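Long-range contacts in putative creatinine amidohydrolase (Bacteroides fragilis, PDB 3LUB), which probably hydrolyses carbon-nitrogen bonds in linear amides, as a zinc-dependent member of the creatininase superfamily: residues M2-V6 against A55-L59; Y21-P27 against V64-P70; R112-S118 against D138-A144; V171-Y175 against R231-P235. Residue numbers count along the deposited sequence, not the author numbering.

Interaction 1 of 4, residues M2-V6 against A55-L59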
loop_
_atom_site.group_PDB
_atom_site.type_symbol
_atom_site.label_atom_id
_atom_site.label_comp_id
_atom_site.label_asym_id
_atom_site.label_seq_id
_atom_site.Cartn_x
_atom_site.Cartn_y
_atom_site.Cartn_z
HETATM N N MSE F 2 -31.134 18.561 -20.479
HETATM C CA MSE F 2 -29.980 17.739 -20.881
HETATM C C MSE F 2 -28.946 18.512 -21.702
HETATM O O MSE F 2 -29.281 19.051 -22.763
HETATM C CB MSE F 2 -30.479 16.564 -21.717
HETATM C CG MSE F 2 -29.392 15.743 -22.387
HETATM SE SE MSE F 2 -30.163 14.149 -23.156
HETATM C CE MSE F 2 -31.350 13.679 -21.556
ATOM N N ASN F 3 -27.695 18.535 -21.231
ATOM C CA ASN F 3 -26.608 19.202 -21.957
ATOM C C ASN F 3 -25.382 18.290 -22.131
ATOM O O ASN F 3 -24.547 18.159 -21.226
ATOM C CB ASN F 3 -26.241 20.528 -21.268
ATOM C CG ASN F 3 -25.400 21.436 -22.150
ATOM O OD1 ASN F 3 -24.695 20.987 -23.062
ATOM N ND2 ASN F 3 -25.441 22.719 -21.856
ATOM N N LYS F 4 -25.287 17.669 -23.313
ATOM C CA LYS F 4 -24.228 16.709 -23.618
ATOM C C LYS F 4 -22.883 17.409 -23.810
ATOM O O LYS F 4 -21.828 16.761 -23.798
ATOM C CB LYS F 4 -24.559 15.880 -24.878
ATOM C CG LYS F 4 -25.714 14.896 -24.771
ATOM C CD LYS F 4 -25.784 13.966 -26.038
ATOM C CE LYS F 4 -26.973 12.949 -26.027
ATOM N NZ LYS F 4 -26.829 11.829 -27.053
ATOM N N GLU F 5 -22.910 18.726 -23.993
ATOM C CA GLU F 5 -21.670 19.472 -24.211
ATOM C C GLU F 5 -20.809 19.623 -22.942
ATOM O O GLU F 5 -19.566 19.582 -23.021
ATOM C CB GLU F 5 -21.955 20.845 -24.815
ATOM C CG GLU F 5 -20.703 21.527 -25.378
ATOM C CD GLU F 5 -21.023 22.713 -26.299
ATOM O OE1 GLU F 5 -22.224 23.035 -26.519
ATOM O OE2 GLU F 5 -20.063 23.314 -26.817
ATOM N N VAL F 6 -21.473 19.775 -21.797
ATOM C CA VAL F 6 -20.780 20.019 -20.529
ATOM C C VAL F 6 -21.128 19.029 -19.395
ATOM O O VAL F 6 -20.509 19.104 -18.316
ATOM C CB VAL F 6 -21.052 21.465 -20.026
ATOM C CG1 VAL F 6 -20.580 22.534 -21.046
ATOM C CG2 VAL F 6 -22.500 21.639 -19.694
ATOM N N ALA F 55 -20.927 25.872 -15.733
ATOM C CA ALA F 55 -20.301 25.525 -17.021
ATOM C C ALA F 55 -21.076 26.143 -18.189
ATOM O O ALA F 55 -20.493 26.684 -19.135
ATOM C CB ALA F 55 -20.190 23.932 -17.194
ATOM N N GLU F 56 -22.394 26.055 -18.119
ATOM C CA GLU F 56 -23.264 26.625 -19.127
ATOM C C GLU F 56 -23.119 28.154 -19.164
ATOM O O GLU F 56 -23.056 28.760 -20.244
ATOM C CB GLU F 56 -24.717 26.243 -18.839
ATOM C CG GLU F 56 -25.065 24.801 -19.196
ATOM C CD GLU F 56 -26.475 24.384 -18.757
ATOM O OE1 GLU F 56 -27.036 24.970 -17.779
ATOM O OE2 GLU F 56 -27.027 23.445 -19.380
ATOM N N LEU F 57 -23.059 28.774 -17.988
ATOM C CA LEU F 57 -22.837 30.222 -17.926
ATOM C C LEU F 57 -21.489 30.633 -18.490
ATOM O O LEU F 57 -21.437 31.592 -19.260
ATOM C CB LEU F 57 -22.974 30.741 -16.509
ATOM C CG LEU F 57 -22.961 32.251 -16.335
ATOM C CD1 LEU F 57 -24.144 32.860 -17.068
ATOM C CD2 LEU F 57 -22.968 32.551 -14.838
ATOM N N ALA F 58 -20.405 29.936 -18.124
ATOM C CA ALA F 58 -19.086 30.287 -18.642
ATOM C C ALA F 58 -19.035 30.133 -20.154
ATOM O O ALA F 58 -18.369 30.904 -20.834
ATOM C CB ALA F 58 -17.980 29.430 -17.998
ATOM N N LEU F 59 -19.691 29.096 -20.680
ATOM C CA LEU F 59 -19.707 28.861 -22.126
ATOM C C LEU F 59 -20.482 29.957 -22.852
ATOM O O LEU F 59 -19.989 30.476 -23.834
ATOM C CB LEU F 59 -20.310 27.504 -22.471
ATOM C CG LEU F 59 -20.314 27.044 -23.935
ATOM C CD1 LEU F 59 -18.893 26.990 -24.552
ATOM C CD2 LEU F 59 -21.031 25.710 -24.031
#
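Start at Ala55, on the face of the helix that looks at the N-terminal segment. Its methyl lies against Val6, CB to CB at 3.9 Å, and these two residues also bring the backbones closest, with CA atoms 6.5 Å apart. One residue on, Glu56 leaves the helix sideways, but its extended chain carries the carboxylate over to the loop, where Asn3 ND2 donates a nearly straight hydrogen bond to Glu56 OE2 at 3.0 Å. The amide of Asn3 is used at both ends, for its OD1 accepts from the backbone N of Glu5 at 3.0 Å, an Asx turn that holds the loop bent. The aliphatic part of Glu56 also packs on Val6, CG to CG2 at 4.1 Å. A helical turn after Ala55 comes Leu59, whose CD2 sits 3.8 Å from Glu5 CD and 4.4 Å from Val6 CG1. The carboxylate of Glu5 has its charge partner elsewhere, in a salt bridge from OE2 to Arg65. The N-terminal loop thus lies across one flank of helix 42-62 and bonds through the backbone of Val6 to Val68 of strand 66-68, while Leu57 and Ala58 of the same helix turn to helix 226-249.

Interaction 2 of 4, residues Y21-P27 against V64-P70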
loop_
_atom_site.group_PDB
_atom_site.type_symbol
_atom_site.label_atom_id
_atom_site.label_comp_id
_atom_site.label_asym_id
_atom_site.label_seq_id
_atom_site.Cartn_x
_atom_site.Cartn_y
_atom_site.Cartn_z
ATOM N N TYR F 21 -11.918 21.471 -24.684
ATOM C CA TYR F 21 -12.286 21.683 -23.290
ATOM C C TYR F 21 -11.119 22.315 -22.560
ATOM O O TYR F 21 -9.981 21.916 -22.731
ATOM C CB TYR F 21 -12.754 20.376 -22.617
ATOM C CG TYR F 21 -14.086 19.909 -23.137
ATOM C CD1 TYR F 21 -14.178 19.130 -24.279
ATOM C CD2 TYR F 21 -15.247 20.252 -22.508
ATOM C CE1 TYR F 21 -15.396 18.732 -24.774
ATOM C CE2 TYR F 21 -16.463 19.824 -22.988
ATOM C CZ TYR F 21 -16.526 19.077 -24.144
ATOM O OH TYR F 21 -17.741 18.679 -24.671
ATOM N N ASP F 22 -11.431 23.323 -21.763
ATOM C CA ASP F 22 -10.439 24.112 -21.026
ATOM C C ASP F 22 -10.271 23.631 -19.582
ATOM O O ASP F 22 -9.136 23.422 -19.106
ATOM C CB ASP F 22 -10.880 25.576 -20.999
ATOM C CG ASP F 22 -10.899 26.195 -22.377
ATOM O OD1 ASP F 22 -9.811 26.272 -22.962
ATOM O OD2 ASP F 22 -11.995 26.569 -22.866
ATOM N N VAL F 23 -11.392 23.481 -18.885
ATOM C CA VAL F 23 -11.378 23.067 -17.461
ATOM C C VAL F 23 -12.227 21.841 -17.253
ATOM O O VAL F 23 -13.230 21.708 -17.908
ATOM C CB VAL F 23 -11.852 24.216 -16.550
ATOM C CG1 VAL F 23 -11.636 23.880 -15.078
ATOM C CG2 VAL F 23 -11.150 25.519 -16.960
ATOM N N ILE F 24 -11.796 20.934 -16.358
ATOM C CA ILE F 24 -12.596 19.755 -15.954
ATOM C C ILE F 24 -13.107 20.007 -14.543
ATOM O O ILE F 24 -12.394 20.505 -13.677
ATOM C CB ILE F 24 -11.761 18.416 -15.975
ATOM C CG1 ILE F 24 -10.947 18.260 -17.293
ATOM C CG2 ILE F 24 -12.630 17.190 -15.644
ATOM C CD1 ILE F 24 -11.709 18.474 -18.573
ATOM N N ILE F 25 -14.360 19.666 -14.300
ATOM C CA ILE F 25 -14.959 19.830 -12.972
ATOM C C ILE F 25 -15.318 18.458 -12.473
ATOM O O ILE F 25 -16.024 17.730 -13.151
ATOM C CB ILE F 25 -16.242 20.696 -12.969
ATOM C CG1 ILE F 25 -16.139 21.881 -13.969
ATOM C CG2 ILE F 25 -16.489 21.130 -11.612
ATOM C CD1 ILE F 25 -15.005 22.740 -13.766
ATOM N N LEU F 26 -14.800 18.090 -11.307
ATOM C CA LEU F 26 -15.121 16.828 -10.680
ATOM C C LEU F 26 -16.018 17.056 -9.462
ATOM O O LEU F 26 -15.538 17.499 -8.416
ATOM C CB LEU F 26 -13.830 16.095 -10.289
ATOM C CG LEU F 26 -13.914 14.694 -9.671
ATOM C CD1 LEU F 26 -14.559 13.742 -10.677
ATOM C CD2 LEU F 26 -12.507 14.231 -9.245
ATOM N N PRO F 27 -17.332 16.785 -9.594
ATOM C CA PRO F 27 -18.157 16.821 -8.410
ATOM C C PRO F 27 -17.845 15.594 -7.511
ATOM O O PRO F 27 -17.666 14.474 -8.000
ATOM C CB PRO F 27 -19.602 16.808 -8.959
ATOM C CG PRO F 27 -19.477 16.960 -10.451
ATOM C CD PRO F 27 -18.114 16.438 -10.788
ATOM N N VAL F 64 -15.746 29.780 -22.862
ATOM C CA VAL F 64 -14.891 28.870 -22.123
ATOM C C VAL F 64 -15.709 27.605 -21.876
ATOM O O VAL F 64 -16.798 27.681 -21.331
ATOM C CB VAL F 64 -14.391 29.489 -20.817
ATOM C CG1 VAL F 64 -13.765 28.413 -19.927
ATOM C CG2 VAL F 64 -13.386 30.594 -21.135
ATOM N N ARG F 65 -15.171 26.459 -22.305
ATOM C CA ARG F 65 -15.885 25.180 -22.281
ATOM C C ARG F 65 -15.302 24.214 -21.268
ATOM O O ARG F 65 -14.138 23.805 -21.401
ATOM C CB ARG F 65 -15.838 24.517 -23.663
ATOM C CG ARG F 65 -16.824 23.358 -23.762
ATOM C CD ARG F 65 -16.738 22.610 -25.083
ATOM N NE ARG F 65 -17.384 23.351 -26.153
ATOM C CZ ARG F 65 -16.763 24.062 -27.092
ATOM N NH1 ARG F 65 -15.453 24.165 -27.134
ATOM N NH2 ARG F 65 -17.481 24.674 -28.014
ATOM N N CYS F 66 -16.135 23.823 -20.298
ATOM C CA CYS F 66 -15.742 22.935 -19.226
ATOM C C CYS F 66 -16.538 21.633 -19.298
ATOM O O CYS F 66 -17.682 21.598 -19.779
ATOM C CB CYS F 66 -15.965 23.629 -17.890
ATOM S SG CYS F 66 -15.168 25.283 -17.802
HETATM N N MSE F 67 -15.925 20.550 -18.848
HETATM C CA MSE F 67 -16.647 19.288 -18.735
HETATM C C MSE F 67 -16.919 18.997 -17.289
HETATM O O MSE F 67 -15.986 18.927 -16.487
HETATM C CB MSE F 67 -15.815 18.148 -19.309
HETATM C CG MSE F 67 -16.537 16.792 -19.354
HETATM SE SE MSE F 67 -18.354 16.838 -20.083
HETATM C CE MSE F 67 -18.053 16.226 -21.938
ATOM N N VAL F 68 -18.175 18.716 -16.965
ATOM C CA VAL F 68 -18.521 18.195 -15.653
ATOM C C VAL F 68 -18.559 16.671 -15.658
ATOM O O VAL F 68 -19.369 16.051 -16.351
ATOM C CB VAL F 68 -19.835 18.772 -15.138
ATOM C CG1 VAL F 68 -20.131 18.276 -13.676
ATOM C CG2 VAL F 68 -19.793 20.277 -15.204
HETATM N N MSE F 69 -17.645 16.083 -14.888
HETATM C CA MSE F 69 -17.524 14.664 -14.787
HETATM C C MSE F 69 -18.658 14.022 -13.914
HETATM O O MSE F 69 -19.415 14.719 -13.221
HETATM C CB MSE F 69 -16.148 14.302 -14.218
HETATM C CG MSE F 69 -14.959 14.805 -15.000
HETATM SE SE MSE F 69 -14.749 13.975 -16.747
HETATM C CE MSE F 69 -14.375 12.012 -16.159
ATOM N N PRO F 70 -18.810 12.691 -14.007
ATOM C CA PRO F 70 -19.775 12.069 -13.108
ATOM C C PRO F 70 -19.395 12.278 -11.637
ATOM O O PRO F 70 -18.227 12.183 -11.272
ATOM C CB PRO F 70 -19.718 10.592 -13.513
ATOM C CG PRO F 70 -19.216 10.613 -14.914
ATOM C CD PRO F 70 -18.188 11.693 -14.901
#
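Backbone hydrogen bonds come first. Met67 N donates to Val23 O (3.1 Å), Ile25 N to Met67 O (2.8 Å) and Met69 N to Ile25 O (2.9 Å), the alternating pattern of parallel strands, whose axes pass 4.7 Å apart at 19°. Ahead of them Asp22 takes part twice: its N donates to Arg65 O at 2.8 Å, and its OD2 accepts from Arg65 N at 3.2 Å. Aromatic contacts gather on Tyr21, where Arg65 CD lies over the ring face, a CH-pi contact 3.7 Å from the centroid, and the selenium of Met67 approaches obliquely at 5.4 Å from that centroid. The guanidinium itself pairs with Glu5. Apolar packing fills both sheet faces: Ile24 CG2 meets Met69 CG at 3.4 Å, and Pro27 CG meets Val68 CG1 at 3.5 Å. Ile25 and Val68 face helix 42-62, while Ile24, Met67 and Met69 touch the second subunit. With helix 42-62 linking the two strands, this is a classic beta-alpha-beta crossover in a parallel alpha/beta sheet.

Interaction 3 of 4, residues R112-S118 against D138-A144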
loop_
_atom_site.group_PDB
_atom_site.type_symbol
_atom_site.label_atom_id
_atom_site.label_comp_id
_atom_site.label_asym_id
_atom_site.label_seq_id
_atom_site.Cartn_x
_atom_site.Cartn_y
_atom_site.Cartn_z
ATOM N N ARG F 112 -5.107 19.756 -18.260
ATOM C CA ARG F 112 -4.172 20.310 -17.295
ATOM C C ARG F 112 -4.792 21.135 -16.212
ATOM O O ARG F 112 -4.056 21.709 -15.450
ATOM C CB ARG F 112 -3.144 21.189 -18.018
ATOM C CG ARG F 112 -2.343 20.451 -19.070
ATOM C CD ARG F 112 -1.447 19.383 -18.410
ATOM N NE ARG F 112 -0.565 18.695 -19.348
ATOM C CZ ARG F 112 -0.855 17.568 -19.979
ATOM N NH1 ARG F 112 -2.025 16.972 -19.810
ATOM N NH2 ARG F 112 0.023 17.027 -20.797
ATOM N N LYS F 113 -6.113 21.215 -16.118
ATOM C CA LYS F 113 -6.773 22.020 -15.110
ATOM C C LYS F 113 -8.030 21.306 -14.620
ATOM O O LYS F 113 -8.902 20.913 -15.440
ATOM C CB LYS F 113 -7.178 23.361 -15.711
ATOM C CG LYS F 113 -6.008 24.153 -16.185
ATOM C CD LYS F 113 -6.428 25.427 -16.841
ATOM C CE LYS F 113 -5.208 26.309 -17.121
ATOM N NZ LYS F 113 -5.577 27.353 -18.129
ATOM N N LEU F 114 -8.129 21.146 -13.300
ATOM C CA LEU F 114 -9.233 20.419 -12.694
ATOM C C LEU F 114 -9.699 21.140 -11.460
ATOM O O LEU F 114 -8.886 21.561 -10.645
ATOM C CB LEU F 114 -8.768 18.981 -12.318
ATOM C CG LEU F 114 -9.690 18.054 -11.524
ATOM C CD1 LEU F 114 -10.938 17.599 -12.311
ATOM C CD2 LEU F 114 -8.910 16.821 -11.003
ATOM N N LEU F 115 -11.014 21.287 -11.309
ATOM C CA LEU F 115 -11.600 21.728 -10.053
ATOM C C LEU F 115 -12.385 20.588 -9.460
ATOM O O LEU F 115 -13.257 20.037 -10.126
ATOM C CB LEU F 115 -12.525 22.918 -10.247
ATOM C CG LEU F 115 -13.246 23.361 -8.965
ATOM C CD1 LEU F 115 -12.258 24.062 -8.060
ATOM C CD2 LEU F 115 -14.466 24.187 -9.232
ATOM N N ILE F 116 -12.085 20.260 -8.206
ATOM C CA ILE F 116 -12.899 19.347 -7.410
ATOM C C ILE F 116 -13.962 20.167 -6.680
ATOM O O ILE F 116 -13.623 21.003 -5.863
ATOM C CB ILE F 116 -12.067 18.531 -6.361
ATOM C CG1 ILE F 116 -10.912 17.769 -7.051
ATOM C CG2 ILE F 116 -12.982 17.570 -5.630
ATOM C CD1 ILE F 116 -9.781 17.309 -6.123
ATOM N N LEU F 117 -15.239 19.962 -7.040
ATOM C CA LEU F 117 -16.335 20.664 -6.387
ATOM C C LEU F 117 -17.048 19.698 -5.435
ATOM O O LEU F 117 -17.823 18.830 -5.859
ATOM C CB LEU F 117 -17.317 21.250 -7.423
ATOM C CG LEU F 117 -18.434 22.167 -6.890
ATOM C CD1 LEU F 117 -17.878 23.382 -6.139
ATOM C CD2 LEU F 117 -19.353 22.616 -8.015
ATOM N N SER F 118 -16.761 19.841 -4.147
ATOM C CA SER F 118 -17.274 18.918 -3.167
ATOM C C SER F 118 -18.657 19.338 -2.666
ATOM O O SER F 118 -18.950 20.501 -2.472
ATOM C CB SER F 118 -16.305 18.748 -1.978
ATOM O OG SER F 118 -16.755 17.710 -1.092
ATOM N N ASP F 138 2.656 20.003 -13.994
ATOM C CA ASP F 138 1.980 20.779 -15.031
ATOM C C ASP F 138 0.428 20.726 -14.962
ATOM O O ASP F 138 -0.252 21.289 -15.831
ATOM C CB ASP F 138 2.478 20.340 -16.438
ATOM C CG ASP F 138 2.315 18.818 -16.715
ATOM O OD1 ASP F 138 1.975 17.999 -15.805
ATOM O OD2 ASP F 138 2.581 18.437 -17.878
ATOM N N PHE F 139 -0.120 20.086 -13.917
ATOM C CA PHE F 139 -1.562 19.828 -13.805
ATOM C C PHE F 139 -2.111 20.608 -12.612
ATOM O O PHE F 139 -1.750 20.358 -11.492
ATOM C CB PHE F 139 -1.800 18.322 -13.665
ATOM C CG PHE F 139 -3.216 17.881 -13.961
ATOM C CD1 PHE F 139 -4.236 18.129 -13.079
ATOM C CD2 PHE F 139 -3.509 17.174 -15.111
ATOM C CE1 PHE F 139 -5.527 17.720 -13.366
ATOM C CE2 PHE F 139 -4.796 16.757 -15.389
ATOM C CZ PHE F 139 -5.799 17.032 -14.531
ATOM N N LEU F 140 -2.964 21.585 -12.872
ATOM C CA LEU F 140 -3.526 22.426 -11.835
ATOM C C LEU F 140 -4.788 21.779 -11.257
ATOM O O LEU F 140 -5.726 21.531 -11.994
ATOM C CB LEU F 140 -3.882 23.770 -12.446
ATOM C CG LEU F 140 -4.445 24.844 -11.520
ATOM C CD1 LEU F 140 -3.443 25.175 -10.422
ATOM C CD2 LEU F 140 -4.828 26.101 -12.327
ATOM N N ILE F 141 -4.809 21.532 -9.948
ATOM C CA ILE F 141 -5.984 21.018 -9.255
ATOM C C ILE F 141 -6.395 21.985 -8.145
ATOM O O ILE F 141 -5.623 22.217 -7.202
ATOM C CB ILE F 141 -5.716 19.622 -8.624
ATOM C CG1 ILE F 141 -5.068 18.672 -9.628
ATOM C CG2 ILE F 141 -7.017 19.007 -8.066
ATOM C CD1 ILE F 141 -4.825 17.295 -9.055
ATOM N N ALA F 142 -7.612 22.548 -8.256
ATOM C CA ALA F 142 -8.228 23.359 -7.198
ATOM C C ALA F 142 -9.317 22.544 -6.485
ATOM O O ALA F 142 -9.795 21.551 -7.030
ATOM C CB ALA F 142 -8.807 24.654 -7.773
ATOM N N ALA F 143 -9.687 22.955 -5.266
ATOM C CA ALA F 143 -10.792 22.332 -4.541
ATOM C C ALA F 143 -11.663 23.379 -3.875
ATOM O O ALA F 143 -11.152 24.375 -3.331
ATOM C CB ALA F 143 -10.293 21.309 -3.477
ATOM N N ALA F 144 -12.974 23.136 -3.890
ATOM C CA ALA F 144 -13.943 23.992 -3.170
ATOM C C ALA F 144 -15.109 23.159 -2.721
ATOM O O ALA F 144 -15.480 22.228 -3.421
ATOM C CB ALA F 144 -14.470 25.081 -4.084
#
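On the sheet face of Leu115 and Leu117, large side chains of 112-118 are matched by small ones of 138-144. Leu115 pushes its CD1 to 3.5 Å from Ala142 CB, and Leu117 CD1 lies 4.3 Å from Ala144 CB; the short alanines leave room for both leucines to lean across. That room is shared with the third subunit, whose Val205 packs on Ala142 and Val202 on Ala144. On the other face large meets large: Leu114 is the main bump, its CB 3.6 Å from Phe139 CE1 at the ring edge and its CD2 4.1 Å from Ile141 CG2. Ile116 extends the row, with CD1 3.8 Å from Ile141 CG2, and helix 92-108 covers this side. The Phe139 ring lays a face over the backbone of Arg112, whose CA is 4.2 Å from the centroid, a CH-pi contact.

Beneath the side chains runs an unbroken parallel ladder of six hydrogen bonds, from Leu140 N to Arg112 O (2.8 Å) through to Ser118 N to Ala144 O (2.8 Å). Helix 126-135 makes the connection a beta-alpha-beta unit. At the start of the pair, Arg112 NE and Asp138 OD2 form a long salt bridge at 3.5 Å; both side chains also bond to His107. Chemically, then, charge is confined to the entrance of the ladder, and backbone bonds and hydrocarbon hold the remainder, up to Ser118, whose OG bonds to the backbone of His120, a zinc ligand.

Interaction 4 of 4, residues V171-Y175 against R231-P235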
loop_
_atom_site.group_PDB
_atom_site.type_symbol
_atom_site.label_atom_id
_atom_site.label_comp_id
_atom_site.label_asym_id
_atom_site.label_seq_id
_atom_site.Cartn_x
_atom_site.Cartn_y
_atom_site.Cartn_z
ATOM N N VAL F 171 -31.996 24.045 -1.633
ATOM C CA VAL F 171 -31.327 23.914 -2.917
ATOM C C VAL F 171 -31.801 22.626 -3.618
ATOM O O VAL F 171 -31.979 22.623 -4.815
ATOM C CB VAL F 171 -29.798 23.966 -2.776
ATOM C CG1 VAL F 171 -29.111 23.812 -4.158
ATOM C CG2 VAL F 171 -29.351 25.291 -2.057
HETATM N N MSE F 172 -32.074 21.562 -2.863
HETATM C CA MSE F 172 -32.660 20.332 -3.446
HETATM C C MSE F 172 -34.072 20.634 -3.959
HETATM O O MSE F 172 -34.447 20.172 -5.024
HETATM C CB MSE F 172 -32.734 19.189 -2.429
HETATM C CG MSE F 172 -33.157 17.855 -3.030
HETATM SE SE MSE F 172 -31.918 17.214 -4.477
HETATM C CE MSE F 172 -30.281 16.773 -3.447
HETATM N N MSE F 173 -34.860 21.391 -3.194
HETATM C CA MSE F 173 -36.224 21.718 -3.605
HETATM C C MSE F 173 -36.224 22.477 -4.909
HETATM O O MSE F 173 -37.116 22.285 -5.741
HETATM C CB MSE F 173 -36.965 22.495 -2.527
HETATM C CG MSE F 173 -37.414 21.640 -1.356
HETATM SE SE MSE F 173 -38.029 22.734 0.149
HETATM C CE MSE F 173 -39.986 23.141 -0.401
ATOM N N HIS F 174 -35.212 23.311 -5.095
ATOM C CA HIS F 174 -35.042 24.063 -6.340
ATOM C C HIS F 174 -34.676 23.174 -7.514
ATOM O O HIS F 174 -35.370 23.141 -8.524
ATOM C CB HIS F 174 -34.008 25.153 -6.141
ATOM C CG HIS F 174 -33.545 25.801 -7.397
ATOM N ND1 HIS F 174 -34.389 26.500 -8.226
ATOM C CD2 HIS F 174 -32.310 25.925 -7.930
ATOM C CE1 HIS F 174 -33.701 26.993 -9.241
ATOM N NE2 HIS F 174 -32.431 26.660 -9.085
ATOM N N TYR F 175 -33.598 22.422 -7.363
ATOM C CA TYR F 175 -33.090 21.599 -8.450
ATOM C C TYR F 175 -33.882 20.325 -8.681
ATOM O O TYR F 175 -34.074 19.957 -9.808
ATOM C CB TYR F 175 -31.617 21.222 -8.195
ATOM C CG TYR F 175 -30.622 22.308 -8.546
ATOM C CD1 TYR F 175 -30.554 22.837 -9.832
ATOM C CD2 TYR F 175 -29.745 22.792 -7.596
ATOM C CE1 TYR F 175 -29.637 23.831 -10.145
ATOM C CE2 TYR F 175 -28.835 23.769 -7.900
ATOM C CZ TYR F 175 -28.776 24.273 -9.180
ATOM O OH TYR F 175 -27.854 25.242 -9.448
ATOM N N ARG F 231 -32.355 31.448 -5.044
ATOM C CA ARG F 231 -31.652 32.710 -4.824
ATOM C C ARG F 231 -30.207 32.562 -4.325
ATOM O O ARG F 231 -29.324 33.314 -4.730
ATOM C CB ARG F 231 -32.465 33.591 -3.873
ATOM C CG ARG F 231 -33.786 33.920 -4.492
ATOM C CD ARG F 231 -34.511 34.996 -3.786
ATOM N NE ARG F 231 -35.704 35.343 -4.547
ATOM C CZ ARG F 231 -36.637 36.200 -4.142
ATOM N NH1 ARG F 231 -36.529 36.839 -2.970
ATOM N NH2 ARG F 231 -37.687 36.420 -4.924
ATOM N N TYR F 232 -29.998 31.615 -3.431
ATOM C CA TYR F 232 -28.679 31.265 -2.948
ATOM C C TYR F 232 -27.775 30.745 -4.050
ATOM O O TYR F 232 -26.598 31.084 -4.064
ATOM C CB TYR F 232 -28.799 30.231 -1.835
ATOM C CG TYR F 232 -27.521 29.814 -1.121
ATOM C CD1 TYR F 232 -26.570 30.755 -0.684
ATOM C CD2 TYR F 232 -27.293 28.476 -0.826
ATOM C CE1 TYR F 232 -25.437 30.361 -0.011
ATOM C CE2 TYR F 232 -26.164 28.082 -0.139
ATOM C CZ TYR F 232 -25.234 29.017 0.249
ATOM O OH TYR F 232 -24.113 28.583 0.902
ATOM N N VAL F 233 -28.274 29.907 -4.963
ATOM C CA VAL F 233 -27.366 29.308 -5.957
ATOM C C VAL F 233 -26.977 30.287 -7.022
ATOM O O VAL F 233 -25.893 30.154 -7.595
ATOM C CB VAL F 233 -27.865 27.944 -6.582
ATOM C CG1 VAL F 233 -28.112 26.896 -5.469
ATOM C CG2 VAL F 233 -29.076 28.114 -7.507
ATOM N N LYS F 234 -27.807 31.304 -7.271
ATOM C CA LYS F 234 -27.464 32.310 -8.289
ATOM C C LYS F 234 -26.052 32.885 -8.127
ATOM O O LYS F 234 -25.242 32.784 -9.053
ATOM C CB LYS F 234 -28.518 33.434 -8.393
ATOM C CG LYS F 234 -28.487 34.132 -9.757
ATOM C CD LYS F 234 -29.271 35.474 -9.751
ATOM C CE LYS F 234 -29.131 36.194 -11.105
ATOM N NZ LYS F 234 -29.961 37.430 -11.181
ATOM N N PRO F 235 -25.732 33.474 -6.955
ATOM C CA PRO F 235 -24.352 33.958 -6.778
ATOM C C PRO F 235 -23.239 32.875 -6.789
ATOM O O PRO F 235 -22.106 33.142 -7.252
ATOM C CB PRO F 235 -24.411 34.658 -5.406
ATOM C CG PRO F 235 -25.555 34.018 -4.701
ATOM C CD PRO F 235 -26.552 33.752 -5.761
#
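Val233 does most of the work in this contact, and its m rotamer (chi1 -57°) spreads both methyls over the other helix. CG1 meets Val171 CG1 at 3.5 Å, and CG2 comes within 3.9 Å of His174 CD2 and 3.7 Å of Tyr175 OH. Val171 has chi1 at 179°; its CG1 makes that closest approach to Val233, while its CG2 touches both Val233 CG1, at 4.0 Å, and the edge of the Tyr232 ring, 4.0 Å from CD2. His174, three residues on from Val171 and so on the same side of the helix, points at Val233 with chi1 in the t well, and its ring meets CG2 obliquely.

The two short helical segments cross almost at right angles, 87° between their directions, with axes 10.5 Å apart at closest. No hydrogen bond joins them, so side-chain packing alone carries the contact between helix 166-175, which bears the zinc ligand Glu168, and the long helix 226-249. Val171 lies about 6 Å from Glu168, side chain to side chain, which places this apolar patch just behind the metal site of this creatininase-family fold.

Tyr175 starts off sideways, but its m rotamer (chi1 -80°) swings the ring back, so that CE2 lies 4.0 Å from Val233 CG1; its hydroxyl bonds to Glu53 of helix 42-62. Tyr232 takes the t rotamer (chi1 -175°), sending its hydroxyl to the backbone O of Val150 while its ring meets Phe156 edge-to-face.

In the fold
Interactions 2 and 3 build one four-stranded parallel sheet: strands 23-28 and 113-118 are neighbours at its middle, joined where Leu26 N meets Leu115 O and Leu26 O meets Leu117 N, both at 2.8 Å. Interaction 1 adds the N-terminal loop beside strand 66-68, with Val6 O 2.7 Å from Val68 N and Glu5 O 2.6 Å from Tyr21 OH. Interaction 4 stands apart, its centre about 20 Å from that of interaction 2 and 23 Å from that of interaction 3. Interactions 3 and 4 come nearest the zinc site, the side chain of Ser118 about 8 Å from a zinc ion and that of Val171 about 10 Å, whereas interaction 1 lies away from it.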